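Local coordinates for histidine phosphotransfer protein (Medicago truncatula, PDB 4G78) that probably relays phosphoryl groups from cytokinin sensor histidine kinases to response regulators by way of an active histidine, at residues A[60-65]-A[119-124]; A[73-78]-A[99-104]; A[92-97]-A[125-130]. All coordinates share one frame; numbering follows the deposited sequence.

How the contacts relate
After the N-terminal helices 6-20 and 26-32, helix 41-66 is the first to carry one of these contacts. Contact 1 pairs its last turns with helix 110-145, closing a loop of 53 residues. Contact 2 lies wholly within that span, closing a shorter loop of 20 residues where helix 72-89 packs on the short helix 101-106. Contact 3 closes one of 27, from helix 92-99, between the two halves of contact 2, to helix 110-145 beyond contact 1, and so crosses both. Contacts 1 and 2 meet directly, Met61 CE against Phe101 CE1; a salt bridge from Glu123 to Arg93 joins contacts 1 and 3. Together they tie up the four-helix core of the HPt domain.

Contact 1 (A[60-65]-A[119-124]); sequences NMSRAL and QLQQEY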
ATOM      1  N   ASN A  60       7.420  13.261   5.009  1.00 13.35           N
ATOM      2  CA  ASN A  60       8.649  13.899   4.551  1.00 14.17           C
ATOM      3  C   ASN A  60       8.531  14.513   3.230  1.00 13.56           C
ATOM      4  O   ASN A  60       9.062  15.621   2.964  1.00 14.53           O
ATOM      5  CB  ASN A  60       9.809  12.877   4.585  1.00 17.82           C
ATOM      6  CG  ASN A  60      10.266  12.562   5.981  1.00 23.96           C
ATOM      7  OD1 ASN A  60      10.220  13.433   6.807  1.00 35.01           O
ATOM      8  ND2 ASN A  60      10.814  11.468   6.363  1.00 32.21           N
ATOM      9  N   MET A  61       7.828  13.871   2.289  1.00 13.03           N
ATOM     10  CA  MET A  61       7.648  14.408   0.981  0.72 13.30           C
ATOM     11  C   MET A  61       6.794  15.689   1.017  1.00 12.59           C
ATOM     12  O   MET A  61       7.083  16.682   0.325  1.00 13.42           O
ATOM     13  CB  MET A  61       6.925  13.443  -0.007  0.72 14.83           C
ATOM     14  CG  MET A  61       7.825  12.313  -0.414  0.72 14.06           C
ATOM     15  SD  MET A  61       7.079  11.093  -1.478  0.72 24.46           S
ATOM     16  CE  MET A  61       7.503  11.860  -3.040  0.72 18.83           C
ATOM     17  N   SER A  62       5.738  15.669   1.800  1.00 12.22           N
ATOM     18  CA  SER A  62       4.883  16.850   1.947  0.55 12.72           C
ATOM     19  C   SER A  62       5.683  18.032   2.425  1.00 13.23           C
ATOM     20  O   SER A  62       5.598  19.153   1.895  1.00 14.38           O
ATOM     21  CB  SER A  62       3.793  16.449   2.937  0.55 14.55           C
ATOM     22  OG  SER A  62       2.858  17.546   2.962  0.55 14.95           O
ATOM     23  N   ARG A  63       6.469  17.840   3.479  1.00 13.16           N
ATOM     24  CA  ARG A  63       7.281  18.907   3.995  0.71 14.50           C
ATOM     25  C   ARG A  63       8.301  19.373   2.996  1.00 13.78           C
ATOM     26  O   ARG A  63       8.530  20.589   2.832  1.00 14.67           O
ATOM     27  CB  ARG A  63       7.936  18.499   5.323  0.71 17.19           C
ATOM     28  CG  ARG A  63       6.984  18.211   6.440  0.71 20.81           C
ATOM     29  CD  ARG A  63       6.141  19.371   6.879  0.71 29.67           C
ATOM     30  NE  ARG A  63       4.978  19.601   6.076  0.71 29.82           N
ATOM     31  CZ  ARG A  63       3.968  18.773   5.863  0.71 27.35           C
ATOM     32  NH1 ARG A  63       3.014  19.074   5.002  0.71 23.79           N
ATOM     33  NH2 ARG A  63       3.914  17.613   6.523  0.71 34.89           N
ATOM     34  N   ALA A  64       8.907  18.454   2.280  1.00 14.08           N
ATOM     35  CA  ALA A  64       9.879  18.831   1.276  1.00 15.33           C
ATOM     36  C   ALA A  64       9.327  19.726   0.248  1.00 15.15           C
ATOM     37  O   ALA A  64       9.998  20.683  -0.246  1.00 16.48           O
ATOM     38  CB  ALA A  64      10.527  17.598   0.614  1.00 18.76           C
ATOM     39  N   LEU A  65       8.085  19.474  -0.244  1.00 13.02           N
ATOM     40  CA  LEU A  65       7.474  20.262  -1.279  1.00 13.63           C
ATOM     41  C   LEU A  65       7.127  21.663  -0.826  1.00 12.88           C
ATOM     42  O   LEU A  65       6.909  22.548  -1.689  1.00 14.35           O
ATOM     43  CB  LEU A  65       6.224  19.616  -1.836  1.00 14.56           C
ATOM     44  CG  LEU A  65       6.554  18.471  -2.740  1.00 18.80           C
ATOM     45  CD1 LEU A  65       5.171  18.011  -3.324  1.00 28.31           C
ATOM     46  CD2 LEU A  65       7.371  18.838  -3.921  1.00 25.64           C
ATOM     47  N   GLN A 119      -1.938  12.424  -5.633  1.00 13.08           N
ATOM     48  CA  GLN A 119      -2.350  11.091  -6.079  1.00 13.52           C
ATOM     49  C   GLN A 119      -1.781  10.032  -5.159  1.00 12.85           C
ATOM     50  O   GLN A 119      -2.451   9.032  -4.881  1.00 12.69           O
ATOM     51  CB  GLN A 119      -1.913  10.871  -7.492  1.00 16.57           C
ATOM     52  CG  GLN A 119      -2.700  11.620  -8.508  1.00 24.80           C
ATOM     53  CD  GLN A 119      -4.206  11.230  -8.321  1.00 35.87           C
ATOM     54  OE1 GLN A 119      -4.570  10.038  -8.448  1.00 43.11           O
ATOM     55  NE2 GLN A 119      -5.008  12.254  -7.922  1.00 65.74           N
ATOM     56  N   LEU A 120      -0.537  10.195  -4.767  1.00 12.07           N
ATOM     57  CA  LEU A 120       0.119   9.218  -3.904  1.00 11.46           C
ATOM     58  C   LEU A 120      -0.576   9.103  -2.558  1.00 11.03           C
ATOM     59  O   LEU A 120      -0.850   8.004  -2.038  1.00 11.26           O
ATOM     60  CB  LEU A 120       1.589   9.598  -3.745  1.00 11.65           C
ATOM     61  CG  LEU A 120       2.418   8.674  -2.875  1.00 12.55           C
ATOM     62  CD1 LEU A 120       2.381   7.250  -3.395  1.00 17.55           C
ATOM     63  CD2 LEU A 120       3.847   9.171  -2.780  1.00 14.29           C
ATOM     64  N   GLN A 121      -0.878  10.252  -1.951  1.00 11.53           N
ATOM     65  CA  GLN A 121      -1.570  10.232  -0.684  0.51 12.18           C
ATOM     66  C   GLN A 121      -2.940   9.564  -0.805  1.00 11.63           C
ATOM     67  O   GLN A 121      -3.335   8.777   0.070  1.00 12.31           O
ATOM     68  CB  GLN A 121      -1.682  11.709  -0.281  0.51 12.67           C
ATOM     69  CG  GLN A 121      -0.753  12.396   0.572  0.51 16.93           C
ATOM     70  CD  GLN A 121      -0.688  13.905   0.553  0.51 16.64           C
ATOM     71  OE1 GLN A 121       0.293  14.496   0.984  0.51 19.81           O
ATOM     72  NE2 GLN A 121      -1.732  14.550   0.028  0.51 27.62           N
ATOM     73  N   GLN A 122      -3.649   9.882  -1.890  1.00 12.13           N
ATOM     74  CA  GLN A 122      -4.992   9.313  -2.168  0.57 12.51           C
ATOM     75  C   GLN A 122      -4.889   7.770  -2.277  1.00 11.14           C
ATOM     76  O   GLN A 122      -5.670   7.036  -1.689  1.00 11.82           O
ATOM     77  CB  GLN A 122      -5.618   9.861  -3.449  0.57 14.17           C
ATOM     78  CG  GLN A 122      -7.001   9.307  -3.854  0.57 19.17           C
ATOM     79  CD  GLN A 122      -7.946  10.244  -4.586  0.57 32.08           C
ATOM     80  OE1 GLN A 122      -9.122   9.976  -4.354  0.57 45.51           O
ATOM     81  NE2 GLN A 122      -7.325  11.132  -5.320  0.57 46.27           N
ATOM     82  N   GLU A 123      -3.978   7.351  -3.099  1.00 10.70           N
ATOM     83  CA  GLU A 123      -3.802   5.933  -3.354  1.00 10.29           C
ATOM     84  C   GLU A 123      -3.362   5.194  -2.113  1.00  9.25           C
ATOM     85  O   GLU A 123      -3.819   4.058  -1.856  1.00  9.13           O
ATOM     86  CB  GLU A 123      -2.866   5.709  -4.516  1.00 10.21           C
ATOM     87  CG  GLU A 123      -3.497   6.084  -5.844  1.00 11.99           C
ATOM     88  CD  GLU A 123      -4.641   5.217  -6.263  1.00 11.79           C
ATOM     89  OE1 GLU A 123      -4.676   4.043  -5.877  1.00 10.80           O
ATOM     90  OE2 GLU A 123      -5.570   5.719  -6.946  1.00 16.63           O
ATOM     91  N   TYR A 124      -2.490   5.788  -1.304  1.00  9.16           N
ATOM     92  CA  TYR A 124      -2.048   5.161  -0.071  1.00  8.94           C
ATOM     93  C   TYR A 124      -3.230   4.985   0.868  1.00  9.13           C
ATOM     94  O   TYR A 124      -3.422   3.913   1.459  1.00  9.47           O
ATOM     95  CB  TYR A 124      -0.925   5.978   0.575  1.00  9.74           C
ATOM     96  CG  TYR A 124      -0.553   5.380   1.893  1.00  9.39           C
ATOM     97  CD1 TYR A 124       0.197   4.211   1.975  1.00  9.99           C
ATOM     98  CD2 TYR A 124      -1.010   5.941   3.050  1.00  9.97           C
ATOM     99  CE1 TYR A 124       0.469   3.609   3.206  1.00 10.71           C
ATOM    100  CE2 TYR A 124      -0.784   5.319   4.288  1.00 10.66           C
ATOM    101  CZ  TYR A 124      -0.017   4.168   4.350  1.00 10.57           C
ATOM    102  OH  TYR A 124       0.262   3.523   5.537  1.00 12.60           O
TER
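Met61 and Leu120 meet across the core of the four-helix bundle that defines an HPt domain, where helix 41-66 runs antiparallel to helix 110-145. Met61 comes first along 60-65. Its chain reaches inward with CG anti to the carbonyl carbon (chi1 -72°) and then bends at chi3 (90°), bringing the sulfur forward. In this conformer, one of two modelled for Met61, SD lies 4.0 Å from CD2 of Leu120, the two side chains crossing at about a right angle. The touch is purely apolar, and both residues are buried: Met61 also packs on Leu117 and His78, while Leu120 also touches Leu58, Val94 and Cys98. Ser62, one residue on, lies at the more exposed edge of the contact, near Gln121. The helices do not come close here: the nearest CA atoms, those of Ser62 and Gln121, are 9.6 Å apart, and only 89 Å² is buried between the segments, so side chains must span the gap. At this edge they barely do. With each residue in one of its two modelled conformers, Ser62 OG stops 4.4 Å from Gln121 OE1 without a hydrogen bond.

Contact 2 (A[73-78]-A[99-104]); sequences KQIDAH and GTFRNF
Asp76 and Arg102 are the residues whose CA atoms lie nearest between 73-78 and 99-104, 5.6 Å apart, with the chains running in opposite directions. Their side chains, crossing at about a right angle, make the more closely met part of the contact, and the opposing segment covers more of Asp76 than of any other residue, with Arg102 next. This part is nevertheless polar and partly open to solvent. Asp76 OD2 forms a salt bridge with Arg102 NH2 at 3.0 Å, and NE of the same guanidinium is 3.2 Å from OD2. The carboxylate lies over one face of the guanidinium, their planes 82° apart, an arrangement in which the attraction is probably mainly electrostatic, with no hydrogen bond between them in this conformer of Asp76, one of two modelled. The arginine chain gets there by bending at chi3 (-115°). With a leucine in place of Arg102 the guanidinium would be gone, and the Asp76 carboxylate would probably be left without this positive mate and more at liberty to turn.

The inner half is buried but touches more lightly. The CG2 methyl of Ile75 meets the ring of Phe101 at CD1, 4.0 Å away, the two side chains meeting at a slant.

Arg102 also rests on His80, the predicted phosphorylation site, a turn further along helix 72-89. Ile75 reaches back to Ala64 and Leu65 of helix 41-66, and Phe101 touches Met61, Ala79 and Cys116, the last on helix 110-145, so the contact bridges three of the bundle's long helices.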
ATOM      1  N   LYS A  73      15.777  16.734  -6.007  1.00 21.74           N
ATOM      2  CA  LYS A  73      16.541  15.487  -5.946  1.00 21.89           C
ATOM      3  C   LYS A  73      16.097  14.664  -4.761  1.00 19.67           C
ATOM      4  O   LYS A  73      15.914  13.486  -4.872  1.00 21.18           O
ATOM      5  CB  LYS A  73      18.069  15.777  -5.853  1.00 28.40           C
ATOM      6  CG  LYS A  73      18.617  16.346  -7.141  1.00 35.66           C
ATOM      7  CD  LYS A  73      20.038  16.785  -7.057  1.00 49.72           C
ATOM      8  CE  LYS A  73      20.565  17.229  -8.429  1.00 54.80           C
ATOM      9  NZ  LYS A  73      21.303  18.493  -8.379  1.00 76.83           N
ATOM     10  N   GLN A  74      15.828  15.315  -3.635  1.00 17.26           N
ATOM     11  CA  GLN A  74      15.252  14.611  -2.507  0.58 17.46           C
ATOM     12  C   GLN A  74      13.840  14.090  -2.771  1.00 15.07           C
ATOM     13  O   GLN A  74      13.491  13.018  -2.324  1.00 15.26           O
ATOM     14  CB  GLN A  74      15.286  15.476  -1.239  0.58 20.35           C
ATOM     15  CG  GLN A  74      16.538  15.367  -0.445  0.58 30.97           C
ATOM     16  CD  GLN A  74      16.814  13.914  -0.028  0.58 37.41           C
ATOM     17  OE1 GLN A  74      17.448  13.200  -0.740  0.58 42.38           O
ATOM     18  NE2 GLN A  74      16.331  13.521   1.121  0.58 30.84           N
ATOM     19  N   ILE A  75      13.011  14.873  -3.410  1.00 14.94           N
ATOM     20  CA  ILE A  75      11.684  14.370  -3.764  0.61 13.93           C
ATOM     21  C   ILE A  75      11.750  13.125  -4.594  1.00 13.43           C
ATOM     22  O   ILE A  75      11.099  12.119  -4.342  1.00 12.87           O
ATOM     23  CB  ILE A  75      10.867  15.434  -4.518  0.61 14.64           C
ATOM     24  CG1 ILE A  75      10.784  16.763  -3.696  0.61 15.76           C
ATOM     25  CG2 ILE A  75       9.520  14.826  -4.788  0.61 14.90           C
ATOM     26  CD1 ILE A  75      10.117  16.526  -2.385  0.61 19.03           C
ATOM     27  N   ASP A  76      12.638  13.168  -5.587  1.00 14.66           N
ATOM     28  CA  ASP A  76      12.829  12.009  -6.432  0.56 16.15           C
ATOM     29  C   ASP A  76      13.370  10.801  -5.647  1.00 14.29           C
ATOM     30  O   ASP A  76      12.866   9.674  -5.828  1.00 14.85           O
ATOM     31  CB  ASP A  76      13.657  12.415  -7.654  0.56 20.73           C
ATOM     32  CG  ASP A  76      13.607  11.366  -8.752  0.56 23.40           C
ATOM     33  OD1 ASP A  76      12.720  11.073  -9.413  0.56 35.81           O
ATOM     34  OD2 ASP A  76      14.593  10.741  -8.668  0.56 32.65           O
ATOM     35  N   ALA A  77      14.263  11.028  -4.703  1.00 15.17           N
ATOM     36  CA  ALA A  77      14.791   9.924  -3.888  1.00 15.53           C
ATOM     37  C   ALA A  77      13.659   9.328  -3.038  1.00 13.50           C
ATOM     38  O   ALA A  77      13.594   8.105  -2.871  1.00 14.58           O
ATOM     39  CB  ALA A  77      15.917  10.412  -3.064  1.00 19.28           C
ATOM     40  N   HIS A  78      12.845  10.160  -2.441  1.00 13.24           N
ATOM     41  CA  HIS A  78      11.726   9.665  -1.635  1.00 12.13           C
ATOM     42  C   HIS A  78      10.774   8.829  -2.496  1.00 11.13           C
ATOM     43  O   HIS A  78      10.296   7.792  -2.092  1.00 11.46           O
ATOM     44  CB  HIS A  78      10.949  10.799  -0.947  1.00 13.45           C
ATOM     45  CG  HIS A  78      11.596  11.505   0.142  1.00 16.37           C
ATOM     46  ND1 HIS A  78      12.196  10.868   1.207  1.00 25.41           N
ATOM     47  CD2 HIS A  78      11.653  12.866   0.404  1.00 21.06           C
ATOM     48  CE1 HIS A  78      12.679  11.829   2.043  1.00 30.86           C
ATOM     49  NE2 HIS A  78      12.375  13.061   1.543  1.00 24.57           N
ATOM     50  N   GLY A  99       6.220   6.108  -9.631  1.00 15.44           N
ATOM     51  CA  GLY A  99       7.022   6.216 -10.819  1.00 17.66           C
ATOM     52  C   GLY A  99       6.744   7.481 -11.600  1.00 17.86           C
ATOM     53  O   GLY A  99       7.560   7.882 -12.448  1.00 22.45           O
ATOM     54  N   THR A 100       5.705   8.187 -11.328  1.00 16.86           N
ATOM     55  CA  THR A 100       5.400   9.423 -12.033  1.00 18.23           C
ATOM     56  C   THR A 100       6.195  10.628 -11.584  1.00 17.22           C
ATOM     57  O   THR A 100       6.162  11.644 -12.297  1.00 20.28           O
ATOM     58  CB  THR A 100       3.935   9.704 -12.012  1.00 18.53           C
ATOM     59  OG1 THR A 100       3.521  10.084 -10.655  1.00 19.25           O
ATOM     60  CG2 THR A 100       3.041   8.618 -12.511  1.00 23.70           C
ATOM     61  N   PHE A 101       6.890  10.605 -10.448  1.00 16.66           N
ATOM     62  CA  PHE A 101       7.542  11.779  -9.935  1.00 16.28           C
ATOM     63  C   PHE A 101       8.788  12.093 -10.716  1.00 17.02           C
ATOM     64  O   PHE A 101       9.114  13.303 -10.858  1.00 18.66           O
ATOM     65  CB  PHE A 101       8.008  11.546  -8.477  1.00 14.98           C
ATOM     66  CG  PHE A 101       6.898  11.703  -7.467  1.00 13.27           C
ATOM     67  CD1 PHE A 101       6.722  12.914  -6.836  1.00 14.08           C
ATOM     68  CD2 PHE A 101       6.054  10.630  -7.192  1.00 14.45           C
ATOM     69  CE1 PHE A 101       5.688  13.010  -5.845  1.00 15.16           C
ATOM     70  CE2 PHE A 101       5.110  10.727  -6.206  1.00 13.57           C
ATOM     71  CZ  PHE A 101       4.952  11.884  -5.536  1.00 13.56           C
ATOM     72  N   ARG A 102       9.550  11.139 -11.202  1.00 19.77           N
ATOM     73  CA  ARG A 102      10.917  11.401 -11.678  1.00 20.96           C
ATOM     74  C   ARG A 102      10.881  12.455 -12.771  1.00 24.37           C
ATOM     75  O   ARG A 102      11.707  13.369 -12.773  1.00 26.15           O
ATOM     76  CB  ARG A 102      11.521  10.086 -12.166  1.00 26.42           C
ATOM     77  CG  ARG A 102      13.024  10.114 -12.414  1.00 38.76           C
ATOM     78  CD  ARG A 102      13.603   8.710 -12.229  1.00 52.06           C
ATOM     79  NE  ARG A 102      14.511   8.630 -11.104  1.00 59.20           N
ATOM     80  CZ  ARG A 102      14.440   7.797 -10.084  1.00 66.17           C
ATOM     81  NH1 ARG A 102      13.462   6.907  -9.986  1.00 61.91           N
ATOM     82  NH2 ARG A 102      15.364   7.847  -9.126  1.00 61.33           N
ATOM     83  N   ASN A 103       9.957  12.205 -13.648  1.00 27.48           N
ATOM     84  CA  ASN A 103       9.911  13.182 -14.773  1.00 33.52           C
ATOM     85  C   ASN A 103       9.795  14.601 -14.229  1.00 30.37           C
ATOM     86  O   ASN A 103      10.463  15.526 -14.726  1.00 31.01           O
ATOM     87  CB  ASN A 103       8.705  12.744 -15.617  1.00 48.99           C
ATOM     88  CG  ASN A 103       8.488  13.477 -16.921  1.00 45.59           C
ATOM     89  OD1 ASN A 103       8.968  14.587 -17.172  1.00 63.62           O
ATOM     90  ND2 ASN A 103       7.751  12.856 -17.825  1.00 61.90           N
ATOM     91  N   PHE A 104       8.940  14.952 -13.337  1.00 27.40           N
ATOM     92  CA  PHE A 104       8.760  16.292 -12.798  1.00 26.53           C
ATOM     93  C   PHE A 104       9.928  16.758 -11.936  1.00 24.43           C
ATOM     94  O   PHE A 104      10.214  17.936 -11.959  1.00 24.95           O
ATOM     95  CB  PHE A 104       7.508  16.248 -12.033  1.00 25.59           C
ATOM     96  CG  PHE A 104       6.263  16.097 -12.902  1.00 24.11           C
ATOM     97  CD1 PHE A 104       5.958  17.005 -13.878  1.00 26.39           C
ATOM     98  CD2 PHE A 104       5.449  14.998 -12.688  1.00 25.46           C
ATOM     99  CE1 PHE A 104       4.780  16.936 -14.627  1.00 29.55           C
ATOM    100  CE2 PHE A 104       4.268  14.943 -13.397  1.00 31.24           C
ATOM    101  CZ  PHE A 104       3.948  15.834 -14.400  1.00 27.02           C
TER

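Contact 3 (A[92-97]-A[125-130]); sequences ARVKNV and SLLKNN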
ATOM      1  N   ALA A  92       0.210  -2.103  -5.900  1.00  8.64           N
ATOM      2  CA  ALA A  92       0.463  -1.825  -7.293  1.00  8.96           C
ATOM      3  C   ALA A  92       0.158  -0.382  -7.701  1.00  8.79           C
ATOM      4  O   ALA A  92       0.946   0.270  -8.352  1.00  9.83           O
ATOM      5  CB  ALA A  92      -0.338  -2.785  -8.162  1.00 10.87           C
ATOM      6  N   ARG A  93      -1.034   0.107  -7.319  1.00  8.67           N
ATOM      7  CA  ARG A  93      -1.401   1.482  -7.669  1.00  8.98           C
ATOM      8  C   ARG A  93      -0.496   2.474  -6.989  1.00  8.50           C
ATOM      9  O   ARG A  93      -0.114   3.501  -7.583  1.00 10.31           O
ATOM     10  CB  ARG A  93      -2.879   1.740  -7.434  1.00  8.92           C
ATOM     11  CG  ARG A  93      -3.769   1.266  -8.568  1.00  9.45           C
ATOM     12  CD  ARG A  93      -5.215   1.061  -8.182  1.00  9.97           C
ATOM     13  NE  ARG A  93      -5.863   2.309  -7.784  1.00  9.76           N
ATOM     14  CZ  ARG A  93      -7.193   2.463  -7.748  1.00 10.17           C
ATOM     15  NH1 ARG A  93      -7.991   1.514  -8.166  1.00 11.55           N
ATOM     16  NH2 ARG A  93      -7.690   3.602  -7.283  1.00 11.71           N
ATOM     17  N   VAL A  94      -0.119   2.238  -5.725  1.00  8.29           N
ATOM     18  CA  VAL A  94       0.806   3.137  -5.028  1.00  8.52           C
ATOM     19  C   VAL A  94       2.148   3.135  -5.757  1.00  8.73           C
ATOM     20  O   VAL A  94       2.734   4.201  -6.023  1.00  9.39           O
ATOM     21  CB  VAL A  94       0.929   2.755  -3.552  1.00  8.38           C
ATOM     22  CG1 VAL A  94       2.011   3.620  -2.876  1.00  9.43           C
ATOM     23  CG2 VAL A  94      -0.371   2.874  -2.798  1.00  9.79           C
ATOM     24  N   LYS A  95       2.674   1.944  -6.084  1.00  8.66           N
ATOM     25  CA  LYS A  95       3.951   1.830  -6.779  1.00  9.74           C
ATOM     26  C   LYS A  95       3.925   2.629  -8.073  1.00 10.06           C
ATOM     27  O   LYS A  95       4.904   3.331  -8.408  1.00 11.22           O
ATOM     28  CB  LYS A  95       4.237   0.337  -7.049  1.00 11.51           C
ATOM     29  CG  LYS A  95       5.330   0.083  -8.051  1.00 15.54           C
ATOM     30  CD  LYS A  95       5.480  -1.366  -8.381  1.00 16.49           C
ATOM     31  CE  LYS A  95       5.964  -1.665  -9.747  1.00 20.60           C
ATOM     32  NZ  LYS A  95       4.940  -1.681 -10.827  1.00 24.21           N
ATOM     33  N   ASN A  96       2.832   2.507  -8.823  1.00 10.36           N
ATOM     34  CA  ASN A  96       2.817   3.123 -10.119  1.00 11.71           C
ATOM     35  C   ASN A  96       2.749   4.626  -9.987  1.00 11.60           C
ATOM     36  O   ASN A  96       3.409   5.350 -10.754  1.00 14.17           O
ATOM     37  CB  ASN A  96       1.734   2.469 -10.945  1.00 13.25           C
ATOM     38  CG  ASN A  96       2.086   0.986 -11.278  1.00 15.14           C
ATOM     39  OD1 ASN A  96       3.324   0.636 -11.339  1.00 18.77           O
ATOM     40  ND2 ASN A  96       1.131   0.173 -11.496  1.00 18.41           N
ATOM     41  N   VAL A  97       2.074   5.177  -9.001  1.00 11.15           N
ATOM     42  CA  VAL A  97       2.132   6.636  -8.789  1.00 11.77           C
ATOM     43  C   VAL A  97       3.545   7.053  -8.465  1.00 11.72           C
ATOM     44  O   VAL A  97       3.995   8.148  -8.897  1.00 12.99           O
ATOM     45  CB  VAL A  97       1.169   7.133  -7.673  1.00 13.39           C
ATOM     46  CG1 VAL A  97       1.360   8.583  -7.432  1.00 15.49           C
ATOM     47  CG2 VAL A  97      -0.303   6.831  -7.934  1.00 15.20           C
ATOM     48  N   SER A 125      -4.034   6.024   1.035  1.00  9.74           N
ATOM     49  CA  SER A 125      -5.171   5.918   1.925  0.68 10.86           C
ATOM     50  C   SER A 125      -6.176   4.875   1.440  1.00  9.99           C
ATOM     51  O   SER A 125      -6.695   4.096   2.274  1.00 11.02           O
ATOM     52  CB  SER A 125      -5.817   7.297   2.076  0.68 12.43           C
ATOM     53  OG  SER A 125      -6.987   7.190   2.860  0.68 14.85           O
ATOM     54  N   LEU A 126      -6.429   4.820   0.158  1.00 10.27           N
ATOM     55  CA  LEU A 126      -7.355   3.804  -0.393  1.00 10.67           C
ATOM     56  C   LEU A 126      -6.836   2.437  -0.090  1.00  9.99           C
ATOM     57  O   LEU A 126      -7.583   1.515   0.304  1.00 10.81           O
ATOM     58  CB  LEU A 126      -7.534   3.995  -1.903  1.00 11.40           C
ATOM     59  CG  LEU A 126      -8.362   5.195  -2.332  1.00 13.57           C
ATOM     60  CD1 LEU A 126      -8.193   5.463  -3.790  1.00 15.16           C
ATOM     61  CD2 LEU A 126      -9.873   4.900  -1.972  1.00 18.34           C
ATOM     62  N   LEU A 127      -5.533   2.230  -0.323  1.00  9.67           N
ATOM     63  CA  LEU A 127      -4.940   0.912  -0.078  1.00  9.25           C
ATOM     64  C   LEU A 127      -5.059   0.536   1.388  1.00  9.59           C
ATOM     65  O   LEU A 127      -5.462  -0.575   1.739  1.00  9.69           O
ATOM     66  CB  LEU A 127      -3.499   0.931  -0.519  1.00  9.72           C
ATOM     67  CG  LEU A 127      -2.746  -0.347  -0.166  1.00 11.15           C
ATOM     68  CD1 LEU A 127      -3.220  -1.532  -0.991  1.00 14.84           C
ATOM     69  CD2 LEU A 127      -1.313  -0.121  -0.274  1.00 17.32           C
ATOM     70  N   LYS A 128      -4.629   1.455   2.266  1.00  9.61           N
ATOM     71  CA  LYS A 128      -4.591   1.139   3.700  1.00 10.28           C
ATOM     72  C   LYS A 128      -5.990   0.830   4.197  1.00 10.25           C
ATOM     73  O   LYS A 128      -6.207  -0.139   4.939  1.00 10.92           O
ATOM     74  CB  LYS A 128      -3.962   2.291   4.469  1.00 10.99           C
ATOM     75  CG  LYS A 128      -3.889   2.012   5.949  1.00 12.29           C
ATOM     76  CD  LYS A 128      -3.151   3.031   6.733  1.00 14.33           C
ATOM     77  CE  LYS A 128      -2.932   2.683   8.167  1.00 22.13           C
ATOM     78  NZ  LYS A 128      -2.464   3.818   8.974  1.00 30.47           N
ATOM     79  N   ASN A 129      -6.981   1.658   3.830  1.00 10.39           N
ATOM     80  CA  ASN A 129      -8.359   1.411   4.321  1.00 11.72           C
ATOM     81  C   ASN A 129      -8.896   0.070   3.787  1.00 10.66           C
ATOM     82  O   ASN A 129      -9.549  -0.675   4.558  1.00 11.69           O
ATOM     83  CB  ASN A 129      -9.235   2.527   3.950  1.00 13.31           C
ATOM     84  CG  ASN A 129      -8.902   3.762   4.821  1.00 17.75           C
ATOM     85  OD1 ASN A 129      -8.318   3.693   5.903  1.00 32.06           O
ATOM     86  ND2 ASN A 129      -9.302   4.851   4.292  1.00 23.65           N
ATOM     87  N   ASN A 130      -8.627  -0.237   2.557  1.00  9.92           N
ATOM     88  CA  ASN A 130      -9.110  -1.516   1.979  1.00  9.33           C
ATOM     89  C   ASN A 130      -8.378  -2.700   2.635  1.00  8.72           C
ATOM     90  O   ASN A 130      -9.031  -3.730   2.910  1.00  9.03           O
ATOM     91  CB  ASN A 130      -8.993  -1.508   0.490  1.00  9.79           C
ATOM     92  CG  ASN A 130     -10.137  -0.801  -0.212  1.00 11.92           C
ATOM     93  OD1 ASN A 130     -11.273  -1.221  -0.097  1.00 12.98           O
ATOM     94  ND2 ASN A 130      -9.905   0.271  -0.879  1.00 25.20           N
TER
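Leu126 and Leu127 face helix 92-99 from the middle of helix 110-145, packing against Arg93 and Val94 in the antiparallel helix bundle of the HPt domain. The nearest CA atoms, those of Val94 and Leu127, are 7.9 Å apart, and no hydrogen bond links the two segments.

Leu126 is the first to touch. Its CD1 methyl sits 4.0 Å from NH2 of Arg93, approaching the guanidinium at a slant while the two side chains pass each other obliquely. That arginine bends at chi3 (64°), and its polar end is held from outside the pair: a salt bridge from NE to Glu123, a hydrogen bond from NH1 to the carbonyl of Gln21, and a cation-pi interaction with Tyr23. Leu126 touches the same tyrosine, so its methyl lies beside a guanidinium whose position is already fixed by several partners.

Leu127 follows on the buried side. With CG anti to the backbone N (chi1 174°), it sends CD2 to within 4.0 Å of Val94 CG2, the two side chains crossing at about a right angle. The valine's other neighbours include Leu120 and Ser86, while Leu127 also meets Met18 and Leu24, so this pair joins the bundle core to helix 6-20 and the loop after it.

Lys128, one step on, forms a salt bridge with Glu55 of helix 41-66. Asn130, a turn beyond Leu126, folds back on its own helix. Its ND2 donates to Leu126 O at 2.9 Å, above the carbonyl plane (40° out of it), while the backbone N of Asn130 reaches the same oxygen from the opposite face at 3.0 Å.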